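Local coordinates for superoxide dismutase [Fe] (Aquifex pyrophilus, PDB 1COJ), which converts superoxide radicals into hydrogen peroxide and molecular oxygen, using one iron ion in each subunit of a homotetramer, at residues Val78-Leu83 against Asn143-His148; Asn116-Ala121 against Pro158-Asp163. One frame throughout, in Å; residues are numbered along the deposited sequence.

Contact 1: Val78-Leu83 against Asn143-His148; sequences VVLHEL and NGLDAH. With FE (Fe (III) ion), chain B.
Two histidines, H81 and H148, carry their rings into the contact with first torsions of the same kind: in each, CG lies beside the backbone N and anti to the carbonyl carbon (chi1 -82° and -53°). The rings meet at one carbon apiece, CE1 of H81 lying 3.8 Å from CE1 of H148. H148 comes in at the edge of the H81 ring, near its plane, yet the planes are inclined by 71° and the centroids lie 5.7 Å apart, an oblique pair. Imidazole suits both sites because its two nitrogens can serve different partners. H81 uses NE2 to bind the iron at 2.2 Å, while ND1 is hydrogen-bonded to G77 O one helical turn back, which fixes the rotation of this first-shell ligand. H148 does not bind the metal. Its ND1 and NE2 are held by W128 NE1 and Y35 OH, and its CE1 edge faces the iron-bound water in plane, with CE1 3.3 Å from the water oxygen. This position is consistent with H148 being the counterpart of the second-shell glutamine or histidine near the metal-bound solvent in this family. Beside the histidine pair, L80 and L145 reach toward each other tip to tip, CD2 of L80 being 4.0 Å from CD1 of L145. The same L80 CD2 lies 3.9 Å from H148 O, a carbonyl satisfied by N152 ND2. Leucine suits both places, since its methyls fill a buried apolar position and need no polar partner. The contact joins helix 63-86 of the alpha-hairpin domain to the end of strand 139-145 and the following turn, where D146 makes a salt bridge to R65 of the second subunit. Helix 21-47 packs beside V78 and H81, and strand 128-134 pairs with L145.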
loop_
_atom_site.group_PDB
_atom_site.type_symbol
_atom_site.label_atom_id
_atom_site.label_comp_id
_atom_site.label_asym_id
_atom_site.label_seq_id
_atom_site.Cartn_x
_atom_site.Cartn_y
_atom_site.Cartn_z
ATOM N N VAL A 78 -12.649 -12.898 -4.168
ATOM C CA VAL A 78 -13.704 -13.771 -4.682
ATOM C C VAL A 78 -13.916 -13.566 -6.193
ATOM O O VAL A 78 -13.738 -14.492 -6.992
ATOM C CB VAL A 78 -15.060 -13.516 -3.948
ATOM C CG1 VAL A 78 -16.190 -14.318 -4.592
ATOM C CG2 VAL A 78 -14.946 -13.864 -2.470
ATOM N N VAL A 79 -14.271 -12.340 -6.569
ATOM C CA VAL A 79 -14.553 -11.986 -7.954
ATOM C C VAL A 79 -13.442 -12.330 -8.942
ATOM O O VAL A 79 -13.696 -12.976 -9.964
ATOM C CB VAL A 79 -14.912 -10.483 -8.077
ATOM C CG1 VAL A 79 -15.030 -10.083 -9.538
ATOM C CG2 VAL A 79 -16.227 -10.196 -7.358
ATOM N N LEU A 80 -12.220 -11.906 -8.639
ATOM C CA LEU A 80 -11.081 -12.163 -9.516
ATOM C C LEU A 80 -10.832 -13.656 -9.701
ATOM O O LEU A 80 -10.535 -14.101 -10.810
ATOM C CB LEU A 80 -9.835 -11.443 -8.992
ATOM C CG LEU A 80 -9.549 -10.023 -9.514
ATOM C CD1 LEU A 80 -10.798 -9.297 -9.970
ATOM C CD2 LEU A 80 -8.811 -9.230 -8.449
ATOM N N HIS A 81 -10.978 -14.433 -8.631
ATOM C CA HIS A 81 -10.782 -15.876 -8.734
ATOM C C HIS A 81 -11.867 -16.529 -9.582
ATOM O O HIS A 81 -11.578 -17.425 -10.378
ATOM C CB HIS A 81 -10.695 -16.532 -7.355
ATOM C CG HIS A 81 -9.336 -16.427 -6.733
ATOM N ND1 HIS A 81 -8.959 -15.419 -5.875
ATOM C CD2 HIS A 81 -8.225 -17.181 -6.922
ATOM C CE1 HIS A 81 -7.668 -15.576 -5.585
ATOM N NE2 HIS A 81 -7.177 -16.632 -6.196
ATOM N N GLU A 82 -13.102 -16.054 -9.453
ATOM C CA GLU A 82 -14.192 -16.613 -10.243
ATOM C C GLU A 82 -13.995 -16.328 -11.727
ATOM O O GLU A 82 -14.304 -17.171 -12.573
ATOM C CB GLU A 82 -15.538 -16.092 -9.752
ATOM C CG GLU A 82 -15.872 -16.604 -8.369
ATOM C CD GLU A 82 -17.260 -16.227 -7.899
ATOM O OE1 GLU A 82 -17.685 -16.780 -6.867
ATOM O OE2 GLU A 82 -17.924 -15.385 -8.541
ATOM N N LEU A 83 -13.456 -15.155 -12.040
ATOM C CA LEU A 83 -13.190 -14.775 -13.425
ATOM C C LEU A 83 -12.013 -15.583 -13.978
ATOM O O LEU A 83 -11.970 -15.923 -15.161
ATOM C CB LEU A 83 -12.881 -13.276 -13.510
ATOM C CG LEU A 83 -14.033 -12.304 -13.235
ATOM C CD1 LEU A 83 -13.495 -10.900 -13.035
ATOM C CD2 LEU A 83 -15.023 -12.334 -14.390
ATOM N N ASN A 143 -4.295 -3.678 -16.985
ATOM C CA ASN A 143 -4.241 -3.174 -15.618
ATOM C C ASN A 143 -3.530 -4.194 -14.720
ATOM O O ASN A 143 -3.986 -5.329 -14.574
ATOM C CB ASN A 143 -5.680 -2.934 -15.131
ATOM C CG ASN A 143 -5.769 -2.380 -13.705
ATOM O OD1 ASN A 143 -6.829 -2.462 -13.083
ATOM N ND2 ASN A 143 -4.692 -1.776 -13.202
ATOM N N GLY A 144 -2.387 -3.812 -14.169
ATOM C CA GLY A 144 -1.665 -4.708 -13.284
ATOM C C GLY A 144 -1.991 -4.368 -11.840
ATOM O O GLY A 144 -2.111 -3.190 -11.491
ATOM N N LEU A 145 -2.138 -5.385 -10.998
ATOM C CA LEU A 145 -2.452 -5.177 -9.590
ATOM C C LEU A 145 -1.376 -5.824 -8.726
ATOM O O LEU A 145 -0.841 -6.881 -9.078
ATOM C CB LEU A 145 -3.798 -5.820 -9.229
ATOM C CG LEU A 145 -5.027 -5.702 -10.132
ATOM C CD1 LEU A 145 -6.218 -6.306 -9.411
ATOM C CD2 LEU A 145 -5.317 -4.274 -10.488
ATOM N N ASP A 146 -1.052 -5.197 -7.597
ATOM C CA ASP A 146 -0.062 -5.768 -6.690
ATOM C C ASP A 146 -0.706 -6.648 -5.621
ATOM O O ASP A 146 -0.014 -7.342 -4.873
ATOM C CB ASP A 146 0.801 -4.681 -6.050
ATOM C CG ASP A 146 2.114 -4.475 -6.780
ATOM O OD1 ASP A 146 2.915 -3.641 -6.328
ATOM O OD2 ASP A 146 2.354 -5.154 -7.803
ATOM N N ALA A 147 -2.035 -6.616 -5.569
ATOM C CA ALA A 147 -2.828 -7.401 -4.622
ATOM C C ALA A 147 -4.269 -7.360 -5.128
ATOM O O ALA A 147 -4.564 -6.653 -6.085
ATOM C CB ALA A 147 -2.732 -6.811 -3.212
ATOM N N HIS A 148 -5.172 -8.099 -4.489
ATOM C CA HIS A 148 -6.571 -8.118 -4.922
ATOM C C HIS A 148 -7.189 -6.722 -4.965
ATOM O O HIS A 148 -8.007 -6.431 -5.837
ATOM C CB HIS A 148 -7.430 -8.979 -3.986
ATOM C CG HIS A 148 -6.911 -10.366 -3.772
ATOM N ND1 HIS A 148 -6.452 -11.164 -4.795
ATOM C CD2 HIS A 148 -6.801 -11.111 -2.641
ATOM C CE1 HIS A 148 -6.075 -12.335 -4.312
ATOM N NE2 HIS A 148 -6.278 -12.326 -3.005
HETATM FE FE FE B . -5.021 -16.810 -6.319
HETATM O O HOH W 1 -4.664 -14.883 -5.915
#

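Contact 2: Asn116-Ala121 against Pro158-Asp163. With FE (Fe (III) ion), chain B.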
loop_
_atom_site.group_PDB
_atom_site.type_symbol
_atom_site.label_atom_id
_atom_site.label_comp_id
_atom_site.label_asym_id
_atom_site.label_seq_id
_atom_site.Cartn_x
_atom_site.Cartn_y
_atom_site.Cartn_z
ATOM N N ASN A 116 2.101 -9.885 -25.768
ATOM C CA ASN A 116 3.366 -9.431 -25.211
ATOM C C ASN A 116 3.102 -8.496 -24.038
ATOM O O ASN A 116 3.787 -8.555 -23.012
ATOM C CB ASN A 116 4.182 -8.717 -26.292
ATOM C CG ASN A 116 5.532 -8.233 -25.787
ATOM O OD1 ASN A 116 6.398 -9.032 -25.419
ATOM N ND2 ASN A 116 5.726 -6.921 -25.793
ATOM N N GLU A 117 2.083 -7.658 -24.188
ATOM C CA GLU A 117 1.712 -6.707 -23.154
ATOM C C GLU A 117 1.198 -7.432 -21.915
ATOM O O GLU A 117 1.561 -7.082 -20.788
ATOM C CB GLU A 117 0.651 -5.742 -23.683
ATOM C CG GLU A 117 0.511 -4.455 -22.879
ATOM C CD GLU A 117 1.759 -3.581 -22.916
ATOM O OE1 GLU A 117 1.918 -2.735 -22.015
ATOM O OE2 GLU A 117 2.581 -3.728 -23.843
ATOM N N LEU A 118 0.365 -8.451 -22.121
ATOM C CA LEU A 118 -0.182 -9.217 -21.008
ATOM C C LEU A 118 0.891 -9.985 -20.257
ATOM O O LEU A 118 0.897 -9.998 -19.026
ATOM C CB LEU A 118 -1.283 -10.173 -21.475
ATOM C CG LEU A 118 -2.720 -9.656 -21.370
ATOM C CD1 LEU A 118 -3.685 -10.699 -21.924
ATOM C CD2 LEU A 118 -3.052 -9.327 -19.912
ATOM N N LYS A 119 1.799 -10.621 -20.994
ATOM C CA LYS A 119 2.877 -11.384 -20.372
ATOM C C LYS A 119 3.768 -10.447 -19.565
ATOM O O LYS A 119 4.186 -10.779 -18.456
ATOM C CB LYS A 119 3.711 -12.122 -21.422
ATOM C CG LYS A 119 2.963 -13.203 -22.185
ATOM C CD LYS A 119 3.911 -13.920 -23.135
ATOM C CE LYS A 119 3.193 -14.914 -24.035
ATOM N NZ LYS A 119 2.515 -16.015 -23.300
ATOM N N ALA A 120 4.015 -9.259 -20.107
ATOM C CA ALA A 120 4.846 -8.263 -19.438
ATOM C C ALA A 120 4.216 -7.822 -18.114
ATOM O O ALA A 120 4.891 -7.785 -17.079
ATOM C CB ALA A 120 5.062 -7.062 -20.349
ATOM N N ALA A 121 2.920 -7.512 -18.149
ATOM C CA ALA A 121 2.195 -7.089 -16.953
ATOM C C ALA A 121 2.179 -8.213 -15.923
ATOM O O ALA A 121 2.330 -7.967 -14.727
ATOM C CB ALA A 121 0.767 -6.663 -17.307
ATOM N N PRO A 158 -13.391 -6.466 -16.640
ATOM C CA PRO A 158 -12.389 -7.512 -16.898
ATOM C C PRO A 158 -12.748 -8.514 -17.983
ATOM O O PRO A 158 -13.844 -9.073 -17.978
ATOM C CB PRO A 158 -12.279 -8.229 -15.547
ATOM C CG PRO A 158 -12.920 -7.292 -14.563
ATOM C CD PRO A 158 -14.040 -6.692 -15.343
ATOM N N LEU A 159 -11.802 -8.776 -18.878
ATOM C CA LEU A 159 -12.011 -9.739 -19.950
ATOM C C LEU A 159 -11.097 -10.923 -19.687
ATOM O O LEU A 159 -11.548 -12.066 -19.665
ATOM C CB LEU A 159 -11.700 -9.125 -21.318
ATOM C CG LEU A 159 -12.480 -7.869 -21.722
ATOM C CD1 LEU A 159 -12.091 -7.461 -23.130
ATOM C CD2 LEU A 159 -13.983 -8.104 -21.630
ATOM N N ILE A 160 -9.808 -10.649 -19.501
ATOM C CA ILE A 160 -8.827 -11.699 -19.215
ATOM C C ILE A 160 -8.161 -11.363 -17.883
ATOM O O ILE A 160 -7.672 -10.244 -17.692
ATOM C CB ILE A 160 -7.743 -11.806 -20.320
ATOM C CG1 ILE A 160 -8.376 -12.229 -21.649
ATOM C CG2 ILE A 160 -6.647 -12.791 -19.894
ATOM C CD1 ILE A 160 -7.383 -12.334 -22.805
ATOM N N VAL A 161 -8.147 -12.331 -16.968
ATOM C CA VAL A 161 -7.566 -12.140 -15.642
ATOM C C VAL A 161 -6.518 -13.211 -15.331
ATOM O O VAL A 161 -6.820 -14.406 -15.342
ATOM C CB VAL A 161 -8.673 -12.179 -14.554
ATOM C CG1 VAL A 161 -8.077 -11.991 -13.183
ATOM C CG2 VAL A 161 -9.711 -11.101 -14.820
ATOM N N ILE A 162 -5.290 -12.783 -15.062
ATOM C CA ILE A 162 -4.207 -13.707 -14.745
ATOM C C ILE A 162 -3.756 -13.510 -13.303
ATOM O O ILE A 162 -3.375 -12.407 -12.904
ATOM C CB ILE A 162 -2.971 -13.506 -15.663
ATOM C CG1 ILE A 162 -3.386 -13.488 -17.134
ATOM C CG2 ILE A 162 -1.953 -14.625 -15.422
ATOM C CD1 ILE A 162 -2.225 -13.273 -18.101
ATOM N N ASP A 163 -3.822 -14.582 -12.524
ATOM C CA ASP A 163 -3.407 -14.564 -11.129
ATOM C C ASP A 163 -1.886 -14.714 -11.076
ATOM O O ASP A 163 -1.348 -15.691 -11.598
ATOM C CB ASP A 163 -4.055 -15.733 -10.379
ATOM C CG ASP A 163 -3.886 -15.636 -8.873
ATOM O OD1 ASP A 163 -3.220 -14.695 -8.394
ATOM O OD2 ASP A 163 -4.454 -16.482 -8.158
HETATM FE FE FE B . -5.021 -16.810 -6.319
HETATM O O HOH W 1 -4.664 -14.883 -5.915
#
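L118 points its CB from helix 111-124 toward I160 and I162. A chi1 of -95° swings CG so that the fork faces the strand; CB and CG stay back from it, and the two methyls do the touching. CD1 crosses obliquely against I160, 4.1 Å from its CD1 and 4.2 Å from its CG2. CD2 turns to the next inward residue of the strand and lies 4.4 Å from CD1 of I162. A forked leucine thus spans two beta-branched isoleucines, whose shape suits an extended strand. V161, between them, points away from the helix. At the end of the strand D163 turns to the metal: OD2 binds the iron at 2.0 Å, while OD1 takes a weak hydrogen bond of 2.9 Å from the iron-bound water and another from Y165 N, which together position the carboxylate. A classic beta bulge, L159 and I160 opposite L131, interrupts the strand. Helix 111-124 lies against one face of the three-stranded antiparallel sheet, with 157-163 an outer strand within this chain, and L118 also touches L131 of strand 128-134. F185 and F184 of helix 177-186 pack on L118 and I162, and W190 and V193 of helix 190-207 on I160.

Contacts 1 and 2 lie with their centres about 11 Å apart and converge on one iron ion. Contact 1 brings H81 from the alpha-hairpin domain and contact 2 brings D163 from the C-terminal domain, with H81 NE2 and D163 OD2 3.4 Å apart; H27 and H167 complete the protein ligands. The iron-bound water, 2.0 Å from the iron, lies between H148 of contact 1 and D163 of contact 2. Away from the metal the two also pack directly: L83 CD1 lies 3.9 Å from P158 CB, and V161 places CG1 4.0 Å from L80 O. Strands 139-145 and 157-163 flank strand 128-134, so both contacts reach the same sheet.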